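Local coordinates for protein serpin B3 (Homo sapiens, PDB 4ZK3) that probably inhibits proteases, as a member of the serpin family, and gives rise to the compact, aggregating Pso p27 linked to psoriasis, at residues Asn25-Pro31 against Leu382-Ser388. Numbering follows the deposited sequence.
Sequences NNIFYSP and LFYGRFS
In the serpin B sheet, edge strand 27-29 (s6B) pairs antiparallel with the C-terminal strand 380-387 (s5B); the 27-29 and 382-387 axes approach to 4.4 Å at 171°. Both are extended, and bridges pair I27 with R386, F28 with G385 and Y29 with Y384. Both hydrogen-bonded pairs bond twice: I27 N-R386 O 2.9 Å, R386 N-I27 O 2.8 Å, Y29 N-Y384 O 3.1 Å, Y384 N-Y29 O 2.9 Å. The non-hydrogen-bonded pair F28-G385 closes to 4.2 Å CA-CA; an ideal G385 CB would clash with F28 CD1 at 2.9 Å. I27, Y29, Y384 and R386 share one face; helix 4-19 covers the first three, and Y29 OH bonds M12 O. R386 (chi3 p) folds back over I27 CD1, its NH1 salt-bridging E258. F28 points to the other face, where its CZ meets F383 CB at 3.5 Å, rings 7° from parallel but barely overlapping (centroids 5.8 Å). At one end N25 O accepts R386 NH2 (2.7 Å), R386 NE (3.0 Å) and S388 OG (2.9 Å); S388 N donates to N26 OD1 (2.9 Å). At the other, S30 OG donates to L382 O (2.7 Å) and N-caps helix 31-42 at S33 N; L382 and F383 both face I373, a classic bulge.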
loop_
_atom_site.group_PDB
_atom_site.type_symbol
_atom_site.label_atom_id
_atom_site.label_comp_id
_atom_site.label_asym_id
_atom_site.label_seq_id
_atom_site.Cartn_x
_atom_site.Cartn_y
_atom_site.Cartn_z
ATOM N N ASN A 25 -13.011 7.706 -8.184
ATOM C CA ASN A 25 -13.411 6.440 -8.761
ATOM C C ASN A 25 -12.356 5.354 -8.447
ATOM O O ASN A 25 -12.675 4.304 -7.887
ATOM C CB ASN A 25 -13.570 6.592 -10.270
ATOM C CG ASN A 25 -14.602 7.655 -10.666
ATOM O OD1 ASN A 25 -15.456 8.085 -9.871
ATOM N ND2 ASN A 25 -14.517 8.075 -11.903
ATOM N N ASN A 26 -11.107 5.632 -8.792
ATOM C CA ASN A 26 -9.997 4.685 -8.524
ATOM C C ASN A 26 -9.446 4.783 -7.118
ATOM O O ASN A 26 -9.425 5.900 -6.521
ATOM C CB ASN A 26 -8.867 4.954 -9.506
ATOM C CG ASN A 26 -9.346 4.841 -10.896
ATOM O OD1 ASN A 26 -10.364 4.216 -11.109
ATOM N ND2 ASN A 26 -8.623 5.378 -11.849
ATOM N N ILE A 27 -8.925 3.644 -6.622
ATOM C CA ILE A 27 -8.358 3.527 -5.287
ATOM C C ILE A 27 -7.002 2.784 -5.491
ATOM O O ILE A 27 -6.910 1.855 -6.258
ATOM C CB ILE A 27 -9.290 2.698 -4.377
ATOM C CG1 ILE A 27 -10.575 3.500 -4.022
ATOM C CG2 ILE A 27 -8.565 2.180 -3.124
ATOM C CD1 ILE A 27 -11.611 2.598 -3.380
ATOM N N PHE A 28 -5.934 3.270 -4.885
ATOM C CA PHE A 28 -4.661 2.563 -4.950
ATOM C C PHE A 28 -3.772 3.027 -3.800
ATOM O O PHE A 28 -3.616 4.243 -3.529
ATOM C CB PHE A 28 -4.019 2.698 -6.322
ATOM C CG PHE A 28 -2.804 1.914 -6.456
ATOM C CD1 PHE A 28 -2.876 0.536 -6.657
ATOM C CD2 PHE A 28 -1.560 2.517 -6.274
ATOM C CE1 PHE A 28 -1.714 -0.231 -6.716
ATOM C CE2 PHE A 28 -0.389 1.742 -6.291
ATOM C CZ PHE A 28 -0.465 0.372 -6.536
ATOM N N TYR A 29 -3.209 2.042 -3.064
ATOM C CA TYR A 29 -2.478 2.325 -1.829
ATOM C C TYR A 29 -1.633 1.103 -1.466
ATOM O O TYR A 29 -1.839 -0.012 -2.015
ATOM C CB TYR A 29 -3.398 2.659 -0.660
ATOM C CG TYR A 29 -4.377 1.561 -0.227
ATOM C CD1 TYR A 29 -5.601 1.382 -0.911
ATOM C CD2 TYR A 29 -4.153 0.816 0.916
ATOM C CE1 TYR A 29 -6.509 0.382 -0.519
ATOM C CE2 TYR A 29 -5.044 -0.162 1.321
ATOM C CZ TYR A 29 -6.220 -0.388 0.591
ATOM O OH TYR A 29 -7.147 -1.330 1.045
ATOM N N SER A 30 -0.629 1.383 -0.660
ATOM C CA SER A 30 0.231 0.341 -0.087
ATOM C C SER A 30 -0.075 0.163 1.375
ATOM O O SER A 30 0.435 0.908 2.224
ATOM C CB SER A 30 1.711 0.660 -0.238
ATOM O OG SER A 30 2.445 -0.350 0.480
ATOM N N PRO A 31 -0.812 -0.899 1.693
ATOM C CA PRO A 31 -1.083 -1.147 3.101
ATOM C C PRO A 31 0.179 -1.412 3.909
ATOM O O PRO A 31 0.282 -1.027 5.072
ATOM C CB PRO A 31 -1.945 -2.420 3.081
ATOM C CG PRO A 31 -1.741 -3.043 1.719
ATOM C CD PRO A 31 -1.410 -1.901 0.791
ATOM N N LEU A 382 1.432 -6.047 -1.006
ATOM C CA LEU A 382 2.213 -4.805 -0.963
ATOM C C LEU A 382 1.404 -3.582 -1.428
ATOM O O LEU A 382 1.654 -2.457 -0.937
ATOM C CB LEU A 382 3.450 -4.952 -1.848
ATOM C CG LEU A 382 4.393 -6.121 -1.470
ATOM C CD1 LEU A 382 5.493 -6.298 -2.479
ATOM C CD2 LEU A 382 4.938 -6.100 -0.087
ATOM N N PHE A 383 0.513 -3.813 -2.398
ATOM C CA PHE A 383 -0.261 -2.750 -3.015
ATOM C C PHE A 383 -1.616 -3.332 -3.359
ATOM O O PHE A 383 -1.719 -4.526 -3.745
ATOM C CB PHE A 383 0.337 -2.234 -4.356
ATOM C CG PHE A 383 1.773 -1.689 -4.270
ATOM C CD1 PHE A 383 2.037 -0.350 -3.979
ATOM C CD2 PHE A 383 2.851 -2.559 -4.537
ATOM C CE1 PHE A 383 3.364 0.118 -3.971
ATOM C CE2 PHE A 383 4.170 -2.119 -4.464
ATOM C CZ PHE A 383 4.429 -0.771 -4.189
ATOM N N TYR A 384 -2.649 -2.480 -3.240
ATOM C CA TYR A 384 -4.039 -2.913 -3.451
ATOM C C TYR A 384 -4.825 -1.780 -4.070
ATOM O O TYR A 384 -4.615 -0.625 -3.738
ATOM C CB TYR A 384 -4.706 -3.337 -2.114
ATOM C CG TYR A 384 -6.051 -3.984 -2.248
ATOM C CD1 TYR A 384 -7.207 -3.238 -2.283
ATOM C CD2 TYR A 384 -6.165 -5.377 -2.385
ATOM C CE1 TYR A 384 -8.434 -3.847 -2.387
ATOM C CE2 TYR A 384 -7.397 -5.995 -2.530
ATOM C CZ TYR A 384 -8.518 -5.220 -2.577
ATOM O OH TYR A 384 -9.759 -5.813 -2.676
ATOM N N GLY A 385 -5.751 -2.127 -4.950
ATOM C CA GLY A 385 -6.442 -1.118 -5.709
ATOM C C GLY A 385 -7.719 -1.512 -6.368
ATOM O O GLY A 385 -8.063 -2.698 -6.476
ATOM N N ARG A 386 -8.446 -0.483 -6.783
ATOM C CA ARG A 386 -9.643 -0.645 -7.589
ATOM C C ARG A 386 -9.536 0.287 -8.780
ATOM O O ARG A 386 -9.227 1.504 -8.619
ATOM C CB ARG A 386 -10.907 -0.257 -6.830
ATOM C CG ARG A 386 -12.127 -0.199 -7.775
ATOM C CD ARG A 386 -13.369 0.191 -7.063
ATOM N NE ARG A 386 -13.409 1.585 -6.807
ATOM C CZ ARG A 386 -14.132 2.188 -5.852
ATOM N NH1 ARG A 386 -14.862 1.523 -4.970
ATOM N NH2 ARG A 386 -14.104 3.507 -5.778
ATOM N N PHE A 387 -9.683 -0.292 -9.954
ATOM C CA PHE A 387 -9.736 0.469 -11.210
ATOM C C PHE A 387 -11.171 0.566 -11.700
ATOM O O PHE A 387 -11.711 -0.413 -12.174
ATOM C CB PHE A 387 -8.951 -0.248 -12.284
ATOM C CG PHE A 387 -8.751 0.587 -13.533
ATOM C CD1 PHE A 387 -7.950 1.724 -13.497
ATOM C CD2 PHE A 387 -9.403 0.244 -14.734
ATOM C CE1 PHE A 387 -7.766 2.484 -14.641
ATOM C CE2 PHE A 387 -9.197 0.988 -15.885
ATOM C CZ PHE A 387 -8.376 2.112 -15.828
ATOM N N SER A 388 -11.779 1.743 -11.565
ATOM C CA SER A 388 -13.158 1.992 -11.919
ATOM C C SER A 388 -13.303 2.708 -13.247
ATOM O O SER A 388 -14.325 2.567 -13.914
ATOM C CB SER A 388 -13.793 2.875 -10.839
ATOM O OG SER A 388 -13.791 2.182 -9.587
#